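Local structure of glycerol dehydrogenase (Schizosaccharomyces pombe, 1TA9) at residues B[75-80]-B[214-219]; B[177-182]-B[296-301]; B[322-327]-B[374-379]. The protein catalyses the NAD(+)-dependent oxidation of glycerol to dihydroxyacetone in glycerol assimilation, probably with a zinc ion as cofactor. All blocks are in the same frame, centred on the assembly; numbering follows the deposited sequence.

Following the chain from its N terminus, contact 1 opens at the end of strand 71-75, and the chain passes through most of the parallel sheet before the end of strand 210-214 and the start of helix 215-220 close it. Contact 2 opens within that span, at residues 177-182, and closes later, so contacts 1 and 2 cross. They also touch: Ile218 and Val217 of contact 1 pack against Thr177, and Ile218 also against Ala179. Contact 1 joins the ends of two neighbouring strands and a helix start; contact 2 joins the loop after strand 172-176 to helix 289-307. Contact 3 follows in series, joining the loops after helices 313-322 and 371-374, its centre about 35 Å from that of contact 1.

Contact 1 (B[75-80]-B[214-219]); sequences GRHAFT and DTDVIV
Asp214 is the hub where the turn after one strand meets the first turn of a helix. Its CG stands anti to the backbone N (chi1 -177°), which points the buried carboxylate at the backbone N-H groups of His77 and Phe79. Asp214 OD2 accepts from His77 N at 2.8 Å, met from above the carboxylate plane, and, through its anti lone pair, from Asp216 N at 2.9 Å, the bond that N-caps the helix. Asp214 OD1 accepts from Phe79 N at 3.1 Å. Three N-H groups thus fix the carboxylate's rotation, and their number would be expected to favour its ionised form. On the methylene side, Asp214 CB sits 3.4 Å from the centroid of the Phe79 ring, almost on the ring normal, a CH-pi contact. Alongside, Thr215 N donates to Gly75 O at 3.0 Å, approaching from above the carbonyl plane.

The outer side is looser and more polar. Extended Arg76 runs out across Asp216, gripping the single oxygen OD2 side-on: Arg76 NE lies 2.9 Å and NH2 3.2 Å from Asp216 OD2, with guanidinium and carboxylate turned 34° apart. Exposed His77 lies beside this salt bridge, Arg76 CG over one face of the His77 ring, toward the rim, and His77 CE1 3.4 Å from Asp216 OD2. Arg76 NH1 is also held by Asp412 of a neighbouring subunit and Asp216 OD1 by Arg220.

Here parallel strands 71-75 and 210-214 end together at one margin of the Rossmann-like nucleotide-binding sheet. Phe79 and Val217 pack on helix 100-115, whereas Ile218 and Val219 face helix 289-307.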
loop_
_atom_site.group_PDB
_atom_site.type_symbol
_atom_site.label_atom_id
_atom_site.label_comp_id
_atom_site.label_asym_id
_atom_site.label_seq_id
_atom_site.Cartn_x
_atom_site.Cartn_y
_atom_site.Cartn_z
ATOM N N GLY B 75 -1.835 -15.835 -37.583
ATOM C CA GLY B 75 -3.121 -16.492 -37.417
ATOM C C GLY B 75 -3.069 -17.973 -37.740
ATOM O O GLY B 75 -2.187 -18.426 -38.466
ATOM N N ARG B 76 -4.016 -18.734 -37.203
ATOM C CA ARG B 76 -4.039 -20.167 -37.450
ATOM C C ARG B 76 -4.553 -20.450 -38.857
ATOM O O ARG B 76 -5.623 -19.976 -39.239
ATOM C CB ARG B 76 -4.921 -20.873 -36.421
ATOM C CG ARG B 76 -4.707 -22.374 -36.414
ATOM C CD ARG B 76 -5.503 -23.069 -35.336
ATOM N NE ARG B 76 -4.973 -24.410 -35.122
ATOM C CZ ARG B 76 -5.378 -25.246 -34.172
ATOM N NH1 ARG B 76 -6.340 -24.893 -33.329
ATOM N NH2 ARG B 76 -4.800 -26.434 -34.057
ATOM N N HIS B 77 -3.779 -21.219 -39.617
ATOM C CA HIS B 77 -4.121 -21.573 -40.996
ATOM C C HIS B 77 -3.945 -20.367 -41.914
ATOM O O HIS B 77 -4.415 -20.366 -43.050
ATOM C CB HIS B 77 -5.566 -22.079 -41.082
ATOM C CG HIS B 77 -5.854 -23.234 -40.174
ATOM N ND1 HIS B 77 -5.169 -24.426 -40.247
ATOM C CD2 HIS B 77 -6.745 -23.374 -39.163
ATOM C CE1 HIS B 77 -5.624 -25.252 -39.321
ATOM N NE2 HIS B 77 -6.580 -24.637 -38.649
ATOM N N ALA B 78 -3.251 -19.348 -41.416
ATOM C CA ALA B 78 -3.024 -18.125 -42.178
ATOM C C ALA B 78 -2.428 -18.357 -43.562
ATOM O O ALA B 78 -2.747 -17.629 -44.499
ATOM C CB ALA B 78 -2.134 -17.174 -41.384
ATOM N N PHE B 79 -1.564 -19.360 -43.701
ATOM C CA PHE B 79 -0.959 -19.626 -45.001
ATOM C C PHE B 79 -2.004 -19.925 -46.074
ATOM O O PHE B 79 -1.716 -19.810 -47.263
ATOM C CB PHE B 79 0.042 -20.788 -44.928
ATOM C CG PHE B 79 1.317 -20.459 -44.190
ATOM C CD1 PHE B 79 1.718 -19.139 -44.002
ATOM C CD2 PHE B 79 2.137 -21.479 -43.716
ATOM C CE1 PHE B 79 2.921 -18.839 -43.350
ATOM C CE2 PHE B 79 3.338 -21.190 -43.067
ATOM C CZ PHE B 79 3.731 -19.864 -42.885
ATOM N N THR B 80 -3.213 -20.305 -45.663
ATOM C CA THR B 80 -4.273 -20.594 -46.630
ATOM C C THR B 80 -4.908 -19.295 -47.110
ATOM O O THR B 80 -5.779 -19.302 -47.979
ATOM C CB THR B 80 -5.386 -21.487 -46.034
ATOM O OG1 THR B 80 -6.047 -20.792 -44.970
ATOM C CG2 THR B 80 -4.802 -22.794 -45.514
ATOM N N ASP B 214 1.893 -18.595 -39.569
ATOM C CA ASP B 214 0.738 -19.480 -39.484
ATOM C C ASP B 214 0.912 -20.226 -38.162
ATOM O O ASP B 214 1.801 -21.063 -38.020
ATOM C CB ASP B 214 0.721 -20.455 -40.667
ATOM C CG ASP B 214 -0.511 -21.353 -40.675
ATOM O OD1 ASP B 214 -0.994 -21.694 -41.779
ATOM O OD2 ASP B 214 -0.992 -21.731 -39.585
ATOM N N THR B 215 0.070 -19.905 -37.186
ATOM C CA THR B 215 0.183 -20.515 -35.869
ATOM C C THR B 215 -0.176 -21.999 -35.789
ATOM O O THR B 215 0.091 -22.646 -34.775
ATOM C CB THR B 215 -0.623 -19.717 -34.835
ATOM O OG1 THR B 215 -1.953 -19.508 -35.316
ATOM C CG2 THR B 215 0.039 -18.360 -34.595
ATOM N N ASP B 216 -0.770 -22.549 -36.844
ATOM C CA ASP B 216 -1.081 -23.976 -36.827
ATOM C C ASP B 216 0.241 -24.702 -37.040
ATOM O O ASP B 216 0.467 -25.794 -36.514
ATOM C CB ASP B 216 -2.072 -24.346 -37.930
ATOM C CG ASP B 216 -2.553 -25.782 -37.812
ATOM O OD1 ASP B 216 -2.093 -26.639 -38.596
ATOM O OD2 ASP B 216 -3.383 -26.056 -36.918
ATOM N N VAL B 217 1.121 -24.083 -37.819
ATOM C CA VAL B 217 2.438 -24.653 -38.071
ATOM C C VAL B 217 3.268 -24.520 -36.794
ATOM O O VAL B 217 3.983 -25.443 -36.396
ATOM C CB VAL B 217 3.156 -23.911 -39.211
ATOM C CG1 VAL B 217 4.593 -24.414 -39.343
ATOM C CG2 VAL B 217 2.398 -24.109 -40.517
ATOM N N ILE B 218 3.160 -23.364 -36.149
ATOM C CA ILE B 218 3.906 -23.115 -34.924
ATOM C C ILE B 218 3.504 -24.063 -33.787
ATOM O O ILE B 218 4.367 -24.630 -33.113
ATOM C CB ILE B 218 3.718 -21.647 -34.438
ATOM C CG1 ILE B 218 4.053 -20.662 -35.564
ATOM C CG2 ILE B 218 4.600 -21.385 -33.232
ATOM C CD1 ILE B 218 5.445 -20.826 -36.157
ATOM N N VAL B 219 2.204 -24.254 -33.582
ATOM C CA VAL B 219 1.738 -25.113 -32.492
ATOM C C VAL B 219 2.087 -26.591 -32.696
ATOM O O VAL B 219 2.145 -27.354 -31.733
ATOM C CB VAL B 219 0.206 -24.971 -32.273
ATOM C CG1 VAL B 219 -0.555 -25.805 -33.288
ATOM C CG2 VAL B 219 -0.162 -25.374 -30.843
#

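Contact 2 (B[177-182]-B[296-301]); sequences TTASSD and EANTLM. With K (potassium ion), chain J.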
loop_
_atom_site.group_PDB
_atom_site.type_symbol
_atom_site.label_atom_id
_atom_site.label_comp_id
_atom_site.label_asym_id
_atom_site.label_seq_id
_atom_site.Cartn_x
_atom_site.Cartn_y
_atom_site.Cartn_z
ATOM N N THR B 177 8.576 -20.662 -39.362
ATOM C CA THR B 177 7.816 -21.887 -39.147
ATOM C C THR B 177 7.912 -22.384 -37.703
ATOM O O THR B 177 7.347 -23.421 -37.342
ATOM C CB THR B 177 8.266 -22.989 -40.122
ATOM O OG1 THR B 177 9.686 -23.156 -40.042
ATOM C CG2 THR B 177 7.882 -22.608 -41.547
ATOM N N THR B 178 8.636 -21.626 -36.887
ATOM C CA THR B 178 8.783 -21.906 -35.464
ATOM C C THR B 178 8.938 -20.529 -34.837
ATOM O O THR B 178 9.257 -19.563 -35.527
ATOM C CB THR B 178 10.045 -22.730 -35.135
ATOM O OG1 THR B 178 11.203 -22.035 -35.604
ATOM C CG2 THR B 178 9.973 -24.111 -35.779
ATOM N N ALA B 179 8.701 -20.427 -33.538
ATOM C CA ALA B 179 8.836 -19.144 -32.861
ATOM C C ALA B 179 10.008 -19.274 -31.895
ATOM O O ALA B 179 9.848 -19.098 -30.690
ATOM C CB ALA B 179 7.549 -18.821 -32.105
ATOM N N SER B 180 11.188 -19.571 -32.439
ATOM C CA SER B 180 12.381 -19.787 -31.623
ATOM C C SER B 180 13.367 -18.634 -31.447
ATOM O O SER B 180 14.330 -18.761 -30.694
ATOM C CB SER B 180 13.135 -21.012 -32.147
ATOM O OG SER B 180 13.516 -20.828 -33.498
ATOM N N SER B 181 13.139 -17.522 -32.137
ATOM C CA SER B 181 14.009 -16.352 -32.025
ATOM C C SER B 181 13.241 -15.155 -32.567
ATOM O O SER B 181 12.171 -15.317 -33.152
ATOM C CB SER B 181 15.295 -16.542 -32.838
ATOM O OG SER B 181 15.090 -16.213 -34.205
ATOM N N ASP B 182 13.778 -13.955 -32.373
ATOM C CA ASP B 182 13.112 -12.751 -32.867
ATOM C C ASP B 182 13.803 -12.195 -34.111
ATOM O O ASP B 182 13.731 -10.999 -34.392
ATOM C CB ASP B 182 13.062 -11.670 -31.775
ATOM C CG ASP B 182 14.417 -11.411 -31.139
ATOM O OD1 ASP B 182 15.440 -11.626 -31.818
ATOM O OD2 ASP B 182 14.464 -10.978 -29.961
ATOM N N GLU B 296 3.293 -13.815 -30.526
ATOM C CA GLU B 296 3.449 -12.391 -30.824
ATOM C C GLU B 296 4.619 -11.807 -30.026
ATOM O O GLU B 296 5.402 -11.021 -30.549
ATOM C CB GLU B 296 2.173 -11.589 -30.507
ATOM C CG GLU B 296 2.310 -10.130 -30.956
ATOM C CD GLU B 296 1.269 -9.185 -30.379
ATOM O OE1 GLU B 296 1.581 -7.976 -30.290
ATOM O OE2 GLU B 296 0.152 -9.623 -30.028
ATOM N N ALA B 297 4.739 -12.189 -28.759
ATOM C CA ALA B 297 5.823 -11.683 -27.922
ATOM C C ALA B 297 7.189 -12.129 -28.445
ATOM O O ALA B 297 8.137 -11.342 -28.496
ATOM C CB ALA B 297 5.639 -12.155 -26.482
ATOM N N ASN B 298 7.279 -13.394 -28.837
ATOM C CA ASN B 298 8.527 -13.953 -29.345
ATOM C C ASN B 298 8.943 -13.383 -30.692
ATOM O O ASN B 298 10.131 -13.322 -31.007
ATOM C CB ASN B 298 8.401 -15.474 -29.503
ATOM C CG ASN B 298 8.487 -16.213 -28.184
ATOM O OD1 ASN B 298 8.500 -15.606 -27.115
ATOM N ND2 ASN B 298 8.542 -17.538 -28.257
ATOM N N THR B 299 7.964 -12.982 -31.491
ATOM C CA THR B 299 8.241 -12.486 -32.834
ATOM C C THR B 299 8.137 -10.978 -33.008
ATOM O O THR B 299 9.143 -10.305 -33.225
ATOM C CB THR B 299 7.303 -13.171 -33.847
ATOM O OG1 THR B 299 7.155 -14.554 -33.491
ATOM C CG2 THR B 299 7.887 -13.093 -35.252
ATOM N N LEU B 300 6.925 -10.444 -32.915
ATOM C CA LEU B 300 6.726 -9.006 -33.092
ATOM C C LEU B 300 7.294 -8.143 -31.970
ATOM O O LEU B 300 8.118 -7.256 -32.218
ATOM C CB LEU B 300 5.235 -8.692 -33.257
ATOM C CG LEU B 300 4.845 -7.222 -33.452
ATOM C CD1 LEU B 300 5.411 -6.692 -34.764
ATOM C CD2 LEU B 300 3.330 -7.102 -33.441
ATOM N N MET B 301 6.865 -8.396 -30.737
ATOM C CA MET B 301 7.330 -7.593 -29.608
ATOM C C MET B 301 8.835 -7.680 -29.380
ATOM O O MET B 301 9.525 -6.661 -29.293
ATOM C CB MET B 301 6.588 -7.995 -28.333
ATOM C CG MET B 301 5.088 -7.751 -28.384
ATOM S SD MET B 301 4.319 -8.278 -26.851
ATOM C CE MET B 301 3.066 -9.464 -27.443
HETATM K K K J . 16.130 -10.728 -27.894
HETATM O O HOH W 1 9.581 -16.109 -32.937
HETATM O O HOH W 2 11.052 -11.092 -34.955
HETATM O O HOH W 3 17.445 -8.696 -27.001
#
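Asp182 leaves the loop with CG between the backbone N and the carbonyl carbon, the crowded position (chi1 51°). Asp182 CB rests 3.5 Å from Asn298 O on the helix, but the carboxylate leads away from residues 296-301, although OD2 still reaches Ser302 OG, to which it is hydrogen-bonded, further along the same helix. CG carries two oxygens with different roles: Asp182 OD1 lies 4.1 Å from the potassium ion, beyond its coordination shell, while Asp182 OD2 binds the ion at 2.7 Å.

Further back along the loop, Asn298 ND2 donates to Ala179 O at 3.2 Å; it lies in the carbonyl plane, whereas the oxygen is tilted from the amide plane. Two waters bridge the segments. One donates to Ser181 O and Thr299 OG1, a hydroxyl also bonded to Val295 O; the other donates to Thr299 O and, weakly, to Asp182 O. Thr299 lies within a wider pi-type turn, closed by Met301 N bonding to Glu296 O at 3.0 Å.

Asp232, Ser235 and Thr236 share the potassium with Asp182, and Asp232 also binds zinc together with His315 and His333. The contact thus lines the interdomain metal site of an iron-containing alcohol dehydrogenase, next to the probable NAD(+)-binding loop 177-180.

Contact 3 (B[322-327]-B[374-379]); sequences TAIHGP and LGIPNV
Ile376 O is the best-held polar atom among the residues that touch, and within the two segments a single bond grips it: Val379 N donates to Ile376 O at 3.2 Å, closing a type I beta turn from Ile376 to Val379. No hydrogen bond crosses between the segments, so apolar side chains carry the contact. The turn brings Ile376 and Val379 to the same side, facing the loop 322-327. Ile376 CG1 occupies the crowded position between backbone N and carbonyl carbon (chi1 53°), and the chain then extends to CD1. Ile324, extended in the same way from a CG1 anti to its carbonyl carbon, comes from the other segment, and Ile324 CD1 and Ile376 CD1 meet tip to tip at 3.8 Å. Val379 CG2 adds a looser touch, 4.4 Å from Ile324 CD1.

Both segments are loops following helices in the all-helical C-terminal domain of the iron-containing alcohol dehydrogenase family. Gly375 ends helix 371-374 in a Schellman motif, with positive phi (91°) and two bonds back into the last turn. His325, the first residue to leave helical angles after helix 313-322, also has positive phi.

At the other end of the contact, the Pro327 ring crosses Ile376 obliquely. Pro327 CG lies 3.7 Å from Ile376 CG2 and only 3.2 Å from Gly375 O, a close carbon-to-oxygen approach. Pro327 also touches Leu436, and Ile376 rests on Val328. Helix 381-391 packs against both segments, through Val387 on Ile324 and Leu384 on Val379.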
loop_
_atom_site.group_PDB
_atom_site.type_symbol
_atom_site.label_atom_id
_atom_site.label_comp_id
_atom_site.label_asym_id
_atom_site.label_seq_id
_atom_site.Cartn_x
_atom_site.Cartn_y
_atom_site.Cartn_z
ATOM N N THR B 322 29.552 -19.543 -28.232
ATOM C CA THR B 322 29.652 -20.383 -29.415
ATOM C C THR B 322 31.103 -20.765 -29.671
ATOM O O THR B 322 31.383 -21.797 -30.279
ATOM C CB THR B 322 29.096 -19.664 -30.653
ATOM O OG1 THR B 322 29.983 -18.604 -31.030
ATOM C CG2 THR B 322 27.719 -19.082 -30.353
ATOM N N ALA B 323 32.025 -19.931 -29.196
ATOM C CA ALA B 323 33.451 -20.184 -29.375
ATOM C C ALA B 323 33.922 -21.376 -28.549
ATOM O O ALA B 323 35.031 -21.867 -28.741
ATOM C CB ALA B 323 34.253 -18.945 -29.005
ATOM N N ILE B 324 33.085 -21.839 -27.626
ATOM C CA ILE B 324 33.434 -22.986 -26.794
ATOM C C ILE B 324 33.356 -24.257 -27.639
ATOM O O ILE B 324 34.163 -25.175 -27.489
ATOM C CB ILE B 324 32.466 -23.126 -25.596
ATOM C CG1 ILE B 324 32.606 -21.914 -24.670
ATOM C CG2 ILE B 324 32.751 -24.417 -24.834
ATOM C CD1 ILE B 324 31.604 -21.893 -23.527
ATOM N N HIS B 325 32.377 -24.291 -28.536
ATOM C CA HIS B 325 32.166 -25.438 -29.406
ATOM C C HIS B 325 31.831 -26.675 -28.573
ATOM O O HIS B 325 31.160 -26.569 -27.542
ATOM C CB HIS B 325 33.407 -25.676 -30.277
ATOM C CG HIS B 325 33.702 -24.548 -31.219
ATOM N ND1 HIS B 325 32.843 -24.180 -32.232
ATOM C CD2 HIS B 325 34.750 -23.692 -31.285
ATOM C CE1 HIS B 325 33.346 -23.145 -32.880
ATOM N NE2 HIS B 325 34.503 -22.829 -32.326
ATOM N N GLY B 326 32.296 -27.844 -29.002
ATOM C CA GLY B 326 31.976 -29.051 -28.263
ATOM C C GLY B 326 30.476 -29.272 -28.364
ATOM O O GLY B 326 29.918 -29.146 -29.455
ATOM N N PRO B 327 29.788 -29.582 -27.254
ATOM C CA PRO B 327 28.336 -29.807 -27.286
ATOM C C PRO B 327 27.519 -28.529 -27.478
ATOM O O PRO B 327 26.315 -28.585 -27.744
ATOM C CB PRO B 327 28.065 -30.464 -25.936
ATOM C CG PRO B 327 29.059 -29.793 -25.052
ATOM C CD PRO B 327 30.319 -29.817 -25.901
ATOM N N LEU B 374 23.682 -26.747 -19.711
ATOM C CA LEU B 374 24.177 -26.290 -21.006
ATOM C C LEU B 374 25.001 -27.393 -21.664
ATOM O O LEU B 374 25.268 -27.344 -22.862
ATOM C CB LEU B 374 25.048 -25.042 -20.847
ATOM C CG LEU B 374 24.343 -23.728 -20.507
ATOM C CD1 LEU B 374 25.374 -22.616 -20.418
ATOM C CD2 LEU B 374 23.303 -23.403 -21.580
ATOM N N GLY B 375 25.407 -28.376 -20.866
ATOM C CA GLY B 375 26.195 -29.482 -21.384
ATOM C C GLY B 375 27.701 -29.290 -21.321
ATOM O O GLY B 375 28.448 -30.066 -21.911
ATOM N N ILE B 376 28.150 -28.264 -20.603
ATOM C CA ILE B 376 29.577 -27.980 -20.483
ATOM C C ILE B 376 30.010 -27.763 -19.030
ATOM O O ILE B 376 30.641 -26.757 -18.699
ATOM C CB ILE B 376 29.954 -26.730 -21.305
ATOM C CG1 ILE B 376 29.041 -25.560 -20.923
ATOM C CG2 ILE B 376 29.835 -27.030 -22.792
ATOM C CD1 ILE B 376 29.373 -24.270 -21.642
ATOM N N PRO B 377 29.692 -28.721 -18.146
ATOM C CA PRO B 377 30.052 -28.616 -16.730
ATOM C C PRO B 377 31.550 -28.515 -16.462
ATOM O O PRO B 377 31.972 -27.895 -15.487
ATOM C CB PRO B 377 29.433 -29.875 -16.125
ATOM C CG PRO B 377 29.522 -30.861 -17.248
ATOM C CD PRO B 377 29.082 -30.033 -18.435
ATOM N N ASN B 378 32.356 -29.110 -17.335
ATOM C CA ASN B 378 33.800 -29.094 -17.158
ATOM C C ASN B 378 34.523 -27.989 -17.924
ATOM O O ASN B 378 35.740 -28.049 -18.090
ATOM C CB ASN B 378 34.373 -30.454 -17.561
ATOM C CG ASN B 378 33.766 -31.592 -16.774
ATOM O OD1 ASN B 378 33.633 -32.711 -17.278
ATOM N ND2 ASN B 378 33.401 -31.321 -15.529
ATOM N N VAL B 379 33.789 -26.981 -18.390
ATOM C CA VAL B 379 34.419 -25.893 -19.129
ATOM C C VAL B 379 35.546 -25.302 -18.268
ATOM O O VAL B 379 35.363 -25.047 -17.080
ATOM C CB VAL B 379 33.384 -24.802 -19.508
ATOM C CG1 VAL B 379 32.827 -24.145 -18.253
ATOM C CG2 VAL B 379 34.022 -23.784 -20.436
#